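Local coordinates for ATP phosphoribosyltransferase regulatory subunit (Lactococcus lactis, PDB 1Z7M), which is required for the first step of histidine biosynthesis and may let histidine feed back on ATP phosphoribosyltransferase activity, at residues Lys48-Lys53 and Leu160-Gln165; Phe101-Val106 and Asp308-Asn313; Ala118-Phe123 and Glu146-Ser151. All blocks are in the same frame, centred on the assembly; numbering follows the deposited sequence.

Contact 1: Lys48-Lys53 and Leu160-Gln165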
loop_
_atom_site.group_PDB
_atom_site.type_symbol
_atom_site.label_atom_id
_atom_site.label_comp_id
_atom_site.label_asym_id
_atom_site.label_seq_id
_atom_site.Cartn_x
_atom_site.Cartn_y
_atom_site.Cartn_z
ATOM N N LYS B 48 -28.024 -15.219 -23.234
ATOM C CA LYS B 48 -29.389 -15.500 -23.680
ATOM C C LYS B 48 -29.939 -16.467 -22.634
ATOM O O LYS B 48 -30.904 -16.171 -21.926
ATOM C CB LYS B 48 -29.413 -16.174 -25.071
ATOM C CG LYS B 48 -28.657 -15.430 -26.187
ATOM C CD LYS B 48 -29.547 -14.603 -27.144
ATOM C CE LYS B 48 -28.697 -13.870 -28.224
ATOM N NZ LYS B 48 -29.487 -12.925 -29.090
ATOM N N LEU B 49 -29.272 -17.609 -22.521
ATOM C CA LEU B 49 -29.649 -18.667 -21.600
ATOM C C LEU B 49 -30.021 -18.222 -20.195
ATOM O O LEU B 49 -31.065 -18.591 -19.683
ATOM C CB LEU B 49 -28.524 -19.687 -21.538
ATOM C CG LEU B 49 -28.702 -20.823 -20.548
ATOM C CD1 LEU B 49 -29.980 -21.588 -20.851
ATOM C CD2 LEU B 49 -27.487 -21.731 -20.625
ATOM N N PHE B 50 -29.164 -17.440 -19.563
ATOM C CA PHE B 50 -29.425 -16.971 -18.210
ATOM C C PHE B 50 -30.583 -16.002 -18.131
ATOM O O PHE B 50 -31.363 -16.037 -17.187
ATOM C CB PHE B 50 -28.192 -16.272 -17.636
ATOM C CG PHE B 50 -27.008 -17.176 -17.430
ATOM C CD1 PHE B 50 -25.743 -16.631 -17.210
ATOM C CD2 PHE B 50 -27.148 -18.562 -17.463
ATOM C CE1 PHE B 50 -24.643 -17.450 -17.032
ATOM C CE2 PHE B 50 -26.048 -19.386 -17.285
ATOM C CZ PHE B 50 -24.795 -18.830 -17.070
ATOM N N SER B 51 -30.659 -15.112 -19.114
ATOM C CA SER B 51 -31.709 -14.094 -19.172
ATOM C C SER B 51 -33.069 -14.713 -19.445
ATOM O O SER B 51 -34.092 -14.200 -19.004
ATOM C CB SER B 51 -31.387 -13.069 -20.262
ATOM O OG SER B 51 -31.223 -13.714 -21.513
ATOM N N LEU B 52 -33.052 -15.818 -20.183
ATOM C CA LEU B 52 -34.247 -16.578 -20.538
ATOM C C LEU B 52 -34.815 -17.315 -19.319
ATOM O O LEU B 52 -36.000 -17.625 -19.252
ATOM C CB LEU B 52 -33.880 -17.597 -21.610
ATOM C CG LEU B 52 -35.006 -18.412 -22.217
ATOM C CD1 LEU B 52 -35.934 -17.476 -22.973
ATOM C CD2 LEU B 52 -34.422 -19.456 -23.149
ATOM N N LYS B 53 -33.942 -17.610 -18.368
ATOM C CA LYS B 53 -34.312 -18.304 -17.151
ATOM C C LYS B 53 -34.499 -17.273 -16.051
ATOM O O LYS B 53 -34.567 -17.604 -14.872
ATOM C CB LYS B 53 -33.211 -19.279 -16.774
ATOM C CG LYS B 53 -32.901 -20.283 -17.852
ATOM C CD LYS B 53 -34.073 -21.218 -18.042
ATOM C CE LYS B 53 -33.736 -22.360 -18.990
ATOM N NZ LYS B 53 -34.868 -23.336 -19.086
ATOM N N LEU B 160 -28.734 -27.603 -11.335
ATOM C CA LEU B 160 -28.140 -28.765 -12.016
ATOM C C LEU B 160 -28.511 -28.817 -13.486
ATOM O O LEU B 160 -27.705 -29.159 -14.346
ATOM C CB LEU B 160 -28.616 -30.059 -11.367
ATOM C CG LEU B 160 -27.787 -30.591 -10.209
ATOM C CD1 LEU B 160 -28.548 -31.686 -9.506
ATOM C CD2 LEU B 160 -26.473 -31.108 -10.740
ATOM N N SER B 161 -29.765 -28.495 -13.752
ATOM C CA SER B 161 -30.282 -28.489 -15.102
ATOM C C SER B 161 -29.549 -27.430 -15.934
ATOM O O SER B 161 -28.973 -27.732 -16.988
ATOM C CB SER B 161 -31.772 -28.189 -15.048
ATOM O OG SER B 161 -32.454 -28.950 -16.020
ATOM N N LEU B 162 -29.577 -26.192 -15.440
ATOM C CA LEU B 162 -28.929 -25.047 -16.081
ATOM C C LEU B 162 -27.478 -25.350 -16.375
ATOM O O LEU B 162 -27.014 -25.147 -17.485
ATOM C CB LEU B 162 -28.992 -23.833 -15.166
ATOM C CG LEU B 162 -29.616 -22.571 -15.748
ATOM C CD1 LEU B 162 -29.589 -21.467 -14.690
ATOM C CD2 LEU B 162 -28.867 -22.156 -16.994
ATOM N N ALA B 163 -26.763 -25.822 -15.360
ATOM C CA ALA B 163 -25.359 -26.173 -15.499
ATOM C C ALA B 163 -25.149 -27.092 -16.703
ATOM O O ALA B 163 -24.223 -26.905 -17.495
ATOM C CB ALA B 163 -24.864 -26.850 -14.228
ATOM N N LEU B 164 -26.011 -28.091 -16.836
ATOM C CA LEU B 164 -25.910 -29.014 -17.951
ATOM C C LEU B 164 -26.112 -28.286 -19.281
ATOM O O LEU B 164 -25.437 -28.584 -20.286
ATOM C CB LEU B 164 -26.943 -30.124 -17.801
ATOM C CG LEU B 164 -26.636 -31.153 -16.719
ATOM C CD1 LEU B 164 -27.686 -32.238 -16.766
ATOM C CD2 LEU B 164 -25.272 -31.755 -16.950
ATOM N N GLN B 165 -27.040 -27.332 -19.291
ATOM C CA GLN B 165 -27.308 -26.571 -20.500
ATOM C C GLN B 165 -26.079 -25.751 -20.824
ATOM O O GLN B 165 -25.636 -25.723 -21.958
ATOM C CB GLN B 165 -28.526 -25.669 -20.300
ATOM C CG GLN B 165 -29.784 -26.434 -19.921
ATOM C CD GLN B 165 -30.997 -25.535 -19.806
ATOM O OE1 GLN B 165 -31.391 -24.885 -20.772
ATOM N NE2 GLN B 165 -31.593 -25.485 -18.619
#
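Two helices that pack on one face of the central sheet, 33-52 and 152-169, meet here, with Leu49 and Phe50 in the last turn of the first, and Lys53 just past it, set against Leu162 and Gln165 of the second. Leu162 CD2 is the focus of the apolar part. It lies 3.8 Å from Leu49 CG, the two leucine side chains passing alongside one another, pointing opposite ways, and 4.0 Å from Phe50 CE2, where it sits at the ring edge near its plane. Leu49 is placed for this by a CG anti to its backbone N (chi1 176°). The helix segments run nearly antiparallel, at 157°, with axes 11.3 Å apart; they form part of the helical layer against the antiparallel sheet of the class-II aminoacyl-tRNA synthetase fold. Beneath them, Ile145 of strand 139-148 and the loop residue Tyr55 touch both Phe50 and Leu162. Gln165 OE1 is 3.6 Å from Leu49 CD1, while the Gln165 amide reaches tip to tip toward Lys53, with NE2 3.8 Å from Lys53 CE. No hydrogen bond crosses between the segments; the lysine approaches at van der Waals distance, CE being its nearest atom.

Contact 2: Phe101-Val106 and Asp308-Asn313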
loop_
_atom_site.group_PDB
_atom_site.type_symbol
_atom_site.label_atom_id
_atom_site.label_comp_id
_atom_site.label_asym_id
_atom_site.label_seq_id
_atom_site.Cartn_x
_atom_site.Cartn_y
_atom_site.Cartn_z
ATOM N N PHE B 101 -16.520 -14.177 -6.438
ATOM C CA PHE B 101 -17.759 -13.627 -6.981
ATOM C C PHE B 101 -18.976 -13.996 -6.134
ATOM O O PHE B 101 -19.947 -13.256 -6.103
ATOM C CB PHE B 101 -17.999 -14.125 -8.423
ATOM C CG PHE B 101 -17.480 -13.207 -9.500
ATOM C CD1 PHE B 101 -16.357 -13.550 -10.246
ATOM C CD2 PHE B 101 -18.131 -12.013 -9.791
ATOM C CE1 PHE B 101 -15.886 -12.719 -11.272
ATOM C CE2 PHE B 101 -17.671 -11.175 -10.810
ATOM C CZ PHE B 101 -16.544 -11.532 -11.554
ATOM N N THR B 102 -18.930 -15.138 -5.452
ATOM C CA THR B 102 -20.072 -15.578 -4.650
ATOM C C THR B 102 -20.355 -14.672 -3.453
ATOM O O THR B 102 -21.483 -14.210 -3.266
ATOM C CB THR B 102 -19.891 -17.029 -4.167
ATOM O OG1 THR B 102 -19.715 -17.877 -5.299
ATOM C CG2 THR B 102 -21.113 -17.502 -3.444
ATOM N N LEU B 103 -19.327 -14.411 -2.656
ATOM C CA LEU B 103 -19.460 -13.574 -1.476
ATOM C C LEU B 103 -20.183 -12.258 -1.691
ATOM O O LEU B 103 -21.120 -11.933 -0.965
ATOM C CB LEU B 103 -18.086 -13.298 -0.873
ATOM C CG LEU B 103 -17.689 -14.302 0.198
ATOM C CD1 LEU B 103 -16.295 -14.000 0.742
ATOM C CD2 LEU B 103 -18.727 -14.227 1.298
ATOM N N PRO B 104 -19.749 -11.464 -2.676
ATOM C CA PRO B 104 -20.420 -10.184 -2.915
ATOM C C PRO B 104 -21.868 -10.320 -3.399
ATOM O O PRO B 104 -22.688 -9.441 -3.159
ATOM C CB PRO B 104 -19.503 -9.496 -3.928
ATOM C CG PRO B 104 -18.914 -10.636 -4.671
ATOM C CD PRO B 104 -18.606 -11.640 -3.586
ATOM N N LEU B 105 -22.184 -11.421 -4.069
ATOM C CA LEU B 105 -23.538 -11.629 -4.535
ATOM C C LEU B 105 -24.399 -12.080 -3.356
ATOM O O LEU B 105 -25.603 -11.803 -3.298
ATOM C CB LEU B 105 -23.580 -12.685 -5.640
ATOM C CG LEU B 105 -22.764 -12.463 -6.913
ATOM C CD1 LEU B 105 -23.342 -13.290 -8.035
ATOM C CD2 LEU B 105 -22.793 -11.015 -7.308
ATOM N N VAL B 106 -23.790 -12.789 -2.415
ATOM C CA VAL B 106 -24.530 -13.249 -1.260
ATOM C C VAL B 106 -24.830 -12.058 -0.371
ATOM O O VAL B 106 -25.870 -12.011 0.275
ATOM C CB VAL B 106 -23.748 -14.296 -0.472
ATOM C CG1 VAL B 106 -24.410 -14.538 0.858
ATOM C CG2 VAL B 106 -23.703 -15.580 -1.249
ATOM N N ASP B 308 -25.888 -23.071 1.890
ATOM C CA ASP B 308 -26.789 -22.207 2.665
ATOM C C ASP B 308 -26.067 -21.439 3.753
ATOM O O ASP B 308 -26.438 -20.318 4.109
ATOM C CB ASP B 308 -27.882 -23.036 3.323
ATOM C CG ASP B 308 -28.689 -23.829 2.328
ATOM O OD1 ASP B 308 -28.145 -24.189 1.255
ATOM O OD2 ASP B 308 -29.870 -24.111 2.631
ATOM N N GLN B 309 -25.037 -22.074 4.290
ATOM C CA GLN B 309 -24.240 -21.506 5.360
ATOM C C GLN B 309 -23.853 -20.044 5.099
ATOM O O GLN B 309 -24.172 -19.168 5.894
ATOM C CB GLN B 309 -23.003 -22.385 5.553
ATOM C CG GLN B 309 -22.145 -22.062 6.766
ATOM C CD GLN B 309 -22.917 -22.130 8.065
ATOM O OE1 GLN B 309 -23.518 -23.157 8.402
ATOM N NE2 GLN B 309 -22.905 -21.028 8.809
ATOM N N LEU B 310 -23.179 -19.781 3.987
ATOM C CA LEU B 310 -22.759 -18.422 3.666
ATOM C C LEU B 310 -23.828 -17.385 3.924
ATOM O O LEU B 310 -23.536 -16.288 4.391
ATOM C CB LEU B 310 -22.339 -18.326 2.211
ATOM C CG LEU B 310 -21.020 -19.012 1.916
ATOM C CD1 LEU B 310 -20.776 -19.057 0.421
ATOM C CD2 LEU B 310 -19.922 -18.264 2.636
ATOM N N LEU B 311 -25.068 -17.728 3.603
ATOM C CA LEU B 311 -26.184 -16.820 3.791
ATOM C C LEU B 311 -26.355 -16.417 5.253
ATOM O O LEU B 311 -26.937 -15.376 5.558
ATOM C CB LEU B 311 -27.457 -17.489 3.294
ATOM C CG LEU B 311 -28.190 -16.807 2.145
ATOM C CD1 LEU B 311 -28.747 -15.472 2.613
ATOM C CD2 LEU B 311 -27.240 -16.633 0.976
ATOM N N SER B 312 -25.836 -17.247 6.153
ATOM C CA SER B 312 -25.946 -17.003 7.590
ATOM C C SER B 312 -25.003 -15.929 8.106
ATOM O O SER B 312 -25.318 -15.266 9.087
ATOM C CB SER B 312 -25.686 -18.289 8.378
ATOM O OG SER B 312 -24.292 -18.558 8.440
ATOM N N ASN B 313 -23.842 -15.776 7.470
ATOM C CA ASN B 313 -22.869 -14.759 7.887
ATOM C C ASN B 313 -23.435 -13.345 7.767
ATOM O O ASN B 313 -22.794 -12.371 8.164
ATOM C CB ASN B 313 -21.577 -14.880 7.071
ATOM C CG ASN B 313 -20.677 -15.982 7.580
ATOM O OD1 ASN B 313 -20.246 -15.960 8.733
ATOM N ND2 ASN B 313 -20.388 -16.954 6.729
#
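Val106 and Leu311 make the nearest approach, Val106 CG1 lying 3.5 Å from Leu311 CD2 as the two branches meet at a slant. The same methyl is 4.0 Å from the backbone Leu310 O, so Val106 faces both side chain and main chain of the short helix; its CG1 is anti to its own backbone N (chi1 168°), and the bond to its CB already points that way. Leu310 turns toward the earlier part of helix 102-111. Its CD1 comes within 4.2 Å of Thr102 CG2, the two side chains crossing at about a right angle, and its CD2 lies 4.4 Å from Leu103 CD2 in a looser apolar contact.

In the next shell, the hydroxyl of Thr102 turns to the sheet, where OG1 makes a weak hydrogen bond to Glu146 OE2. On the other side, within the weakly bonded helix 308-312, Ser312 OG donates to Gln309 O at 2.6 Å while Ser312 N reaches the same oxygen from the opposite face of the carbonyl plane. At the start of this helix, Asp308 OD1 forms a salt bridge with Arg306 NE. Arg306, Tyr307 and Asp308 belong to the Gly-Gly-Arg-Tyr-Asp sequence familiar from histidyl-tRNA synthetases, where it contributes to the histidine pocket.

The helix axes pass 10.3 Å apart at 58°. Both helices rest on strand 139-148, where Phe148 touches Val106 and Leu311 alike, while Leu105 packs against strand 118-127 and Tyr284 adjoins Leu310.

Contact 3: Ala118-Phe123 and Glu146-Ser151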
loop_
_atom_site.group_PDB
_atom_site.type_symbol
_atom_site.label_atom_id
_atom_site.label_comp_id
_atom_site.label_asym_id
_atom_site.label_seq_id
_atom_site.Cartn_x
_atom_site.Cartn_y
_atom_site.Cartn_z
ATOM N N ALA B 118 -34.259 -14.908 -5.711
ATOM C CA ALA B 118 -33.287 -14.042 -6.372
ATOM C C ALA B 118 -32.345 -14.855 -7.260
ATOM O O ALA B 118 -31.729 -15.825 -6.804
ATOM C CB ALA B 118 -32.488 -13.282 -5.341
ATOM N N ARG B 119 -32.251 -14.473 -8.532
ATOM C CA ARG B 119 -31.357 -15.160 -9.458
ATOM C C ARG B 119 -30.324 -14.157 -9.958
ATOM O O ARG B 119 -30.661 -13.158 -10.586
ATOM C CB ARG B 119 -32.118 -15.762 -10.651
ATOM C CG ARG B 119 -32.934 -17.010 -10.346
ATOM C CD ARG B 119 -34.357 -16.642 -9.956
ATOM N NE ARG B 119 -35.107 -17.755 -9.368
ATOM C CZ ARG B 119 -35.410 -18.884 -10.001
ATOM N NH1 ARG B 119 -35.026 -19.072 -11.262
ATOM N NH2 ARG B 119 -36.102 -19.823 -9.364
ATOM N N TYR B 120 -29.061 -14.438 -9.670
ATOM C CA TYR B 120 -27.954 -13.572 -10.053
ATOM C C TYR B 120 -26.974 -14.218 -11.031
ATOM O O TYR B 120 -26.798 -15.438 -11.048
ATOM C CB TYR B 120 -27.186 -13.174 -8.796
ATOM C CG TYR B 120 -27.946 -12.291 -7.851
ATOM C CD1 TYR B 120 -27.620 -12.243 -6.495
ATOM C CD2 TYR B 120 -28.954 -11.459 -8.314
ATOM C CE1 TYR B 120 -28.289 -11.375 -5.619
ATOM C CE2 TYR B 120 -29.624 -10.590 -7.453
ATOM C CZ TYR B 120 -29.292 -10.551 -6.110
ATOM O OH TYR B 120 -29.976 -9.693 -5.280
ATOM N N SER B 121 -26.331 -13.396 -11.846
ATOM C CA SER B 121 -25.333 -13.912 -12.760
ATOM C C SER B 121 -24.164 -12.931 -12.776
ATOM O O SER B 121 -24.320 -11.764 -12.418
ATOM C CB SER B 121 -25.909 -14.103 -14.167
ATOM O OG SER B 121 -26.447 -12.910 -14.689
ATOM N N TYR B 122 -22.986 -13.411 -13.162
ATOM C CA TYR B 122 -21.805 -12.567 -13.226
ATOM C C TYR B 122 -20.850 -12.994 -14.337
ATOM O O TYR B 122 -20.651 -14.187 -14.582
ATOM C CB TYR B 122 -21.084 -12.585 -11.882
ATOM C CG TYR B 122 -20.694 -13.966 -11.394
ATOM C CD1 TYR B 122 -19.521 -14.584 -11.826
ATOM C CD2 TYR B 122 -21.491 -14.645 -10.474
ATOM C CE1 TYR B 122 -19.150 -15.842 -11.349
ATOM C CE2 TYR B 122 -21.128 -15.897 -9.998
ATOM C CZ TYR B 122 -19.960 -16.489 -10.434
ATOM O OH TYR B 122 -19.613 -17.728 -9.947
ATOM N N PHE B 123 -20.277 -11.995 -15.005
ATOM C CA PHE B 123 -19.327 -12.200 -16.090
ATOM C C PHE B 123 -18.148 -11.288 -15.829
ATOM O O PHE B 123 -18.208 -10.091 -16.099
ATOM C CB PHE B 123 -19.946 -11.831 -17.441
ATOM C CG PHE B 123 -21.219 -12.561 -17.751
ATOM C CD1 PHE B 123 -22.389 -12.294 -17.034
ATOM C CD2 PHE B 123 -21.250 -13.519 -18.758
ATOM C CE1 PHE B 123 -23.562 -12.968 -17.315
ATOM C CE2 PHE B 123 -22.421 -14.196 -19.047
ATOM C CZ PHE B 123 -23.581 -13.920 -18.323
ATOM N N GLU B 146 -26.049 -17.585 -9.143
ATOM C CA GLU B 146 -26.344 -17.879 -7.744
ATOM C C GLU B 146 -27.854 -17.903 -7.562
ATOM O O GLU B 146 -28.562 -17.041 -8.078
ATOM C CB GLU B 146 -25.766 -16.803 -6.827
ATOM C CG GLU B 146 -24.281 -16.588 -6.956
ATOM C CD GLU B 146 -23.468 -17.779 -6.475
ATOM O OE1 GLU B 146 -23.786 -18.288 -5.379
ATOM O OE2 GLU B 146 -22.510 -18.200 -7.176
ATOM N N LEU B 147 -28.355 -18.884 -6.828
ATOM C CA LEU B 147 -29.778 -18.973 -6.593
ATOM C C LEU B 147 -30.019 -18.770 -5.101
ATOM O O LEU B 147 -29.491 -19.517 -4.282
ATOM C CB LEU B 147 -30.283 -20.339 -7.040
ATOM C CG LEU B 147 -31.561 -20.296 -7.873
ATOM C CD1 LEU B 147 -32.002 -21.702 -8.186
ATOM C CD2 LEU B 147 -32.646 -19.541 -7.121
ATOM N N PHE B 148 -30.797 -17.754 -4.744
ATOM C CA PHE B 148 -31.075 -17.469 -3.329
ATOM C C PHE B 148 -32.565 -17.381 -3.030
ATOM O O PHE B 148 -33.315 -16.784 -3.799
ATOM C CB PHE B 148 -30.459 -16.132 -2.909
ATOM C CG PHE B 148 -28.974 -16.066 -3.059
ATOM C CD1 PHE B 148 -28.383 -14.954 -3.643
ATOM C CD2 PHE B 148 -28.160 -17.086 -2.584
ATOM C CE1 PHE B 148 -27.006 -14.850 -3.752
ATOM C CE2 PHE B 148 -26.777 -16.992 -2.689
ATOM C CZ PHE B 148 -26.200 -15.872 -3.273
ATOM N N GLY B 149 -32.985 -17.953 -1.908
ATOM C CA GLY B 149 -34.383 -17.878 -1.518
ATOM C C GLY B 149 -35.307 -18.998 -1.951
ATOM O O GLY B 149 -36.040 -19.549 -1.127
ATOM N N GLU B 150 -35.287 -19.325 -3.238
ATOM C CA GLU B 150 -36.132 -20.376 -3.785
ATOM C C GLU B 150 -36.095 -21.608 -2.887
ATOM O O GLU B 150 -35.168 -21.781 -2.094
ATOM C CB GLU B 150 -35.653 -20.742 -5.190
ATOM C CG GLU B 150 -36.611 -21.616 -5.992
ATOM C CD GLU B 150 -37.872 -20.869 -6.403
ATOM O OE1 GLU B 150 -37.751 -19.855 -7.139
ATOM O OE2 GLU B 150 -38.981 -21.297 -5.989
ATOM N N SER B 151 -37.110 -22.458 -3.018
ATOM C CA SER B 151 -37.217 -23.685 -2.226
ATOM C C SER B 151 -36.086 -24.668 -2.523
ATOM O O SER B 151 -35.520 -24.669 -3.611
ATOM C CB SER B 151 -38.571 -24.360 -2.492
ATOM O OG SER B 151 -38.763 -24.577 -3.879
#
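Glu150 OE1 is held by two groups, Arg119 NH2 across the contact and the hydroxyl of Ser117, the residue preceding Ala118. The bond from Arg119 NH2 to Glu150 OE1 is a 2.8 Å salt bridge; the oxygen lies near the guanidinium plane, yet the donor meets it from above the carboxylate plane, the guanidinium and carboxylate planes standing 85° apart. A bend at chi2 (91°) turns Arg119 CD out of the extended line. Glu158 of helix 152-169 takes the other end of the arginine through NH1, so its single positive charge is shared between two carboxylates. Leu147 runs alongside Arg119, its CD2 over one guanidinium face and 3.8 Å from Arg119 NE.

Arg119 and Leu147 lie on the antiparallel hairpin of strands 118-127 and 139-148, which corresponds to motif 2 of class-II aminoacyl-tRNA synthetases; Glu150 is just past its second strand. Ala118 with Phe148 and Tyr120 with Glu146 are hydrogen-bonded pairs, flanking the non-hydrogen-bonded pair Arg119-Leu147.

On the face opposite Arg119, the Tyr120 and Phe148 side chains cross at about a right angle, with Tyr120 CD1 at the Phe148 ring edge, 3.8 Å from Phe148 CE1. Ala118 CB covers one face of the Tyr120 ring toward its rim, and Leu33 of the second subunit packs on Tyr120. Glu146 OE1 is hydrogen-bonded to Tyr307 OH, while OE2 lies in plane at the Tyr122 ring edge.

How the contacts relate
Contact 3 is a strand pair of the central sheet, with helices on both of its faces. Contact 1 backs the face that carries Arg119 and Leu147, its centre 12 Å from that of contact 3, and touches it where Phe50 CD1 comes 3.6 Å from Phe123 CZ. Contact 2 lies over the other face, its centre 11 Å away, where Leu105 CD1 approaches Tyr122 CD2 to 3.3 Å. Contacts 1 and 2 do not touch: their centres are 21 Å apart, their nearest atoms about 10 Å. In class-II synthetases the substrate pocket lies on the antiparallel sheet; Glu146 and Tyr307, on the side of contact 2, are consistent with a related pocket here.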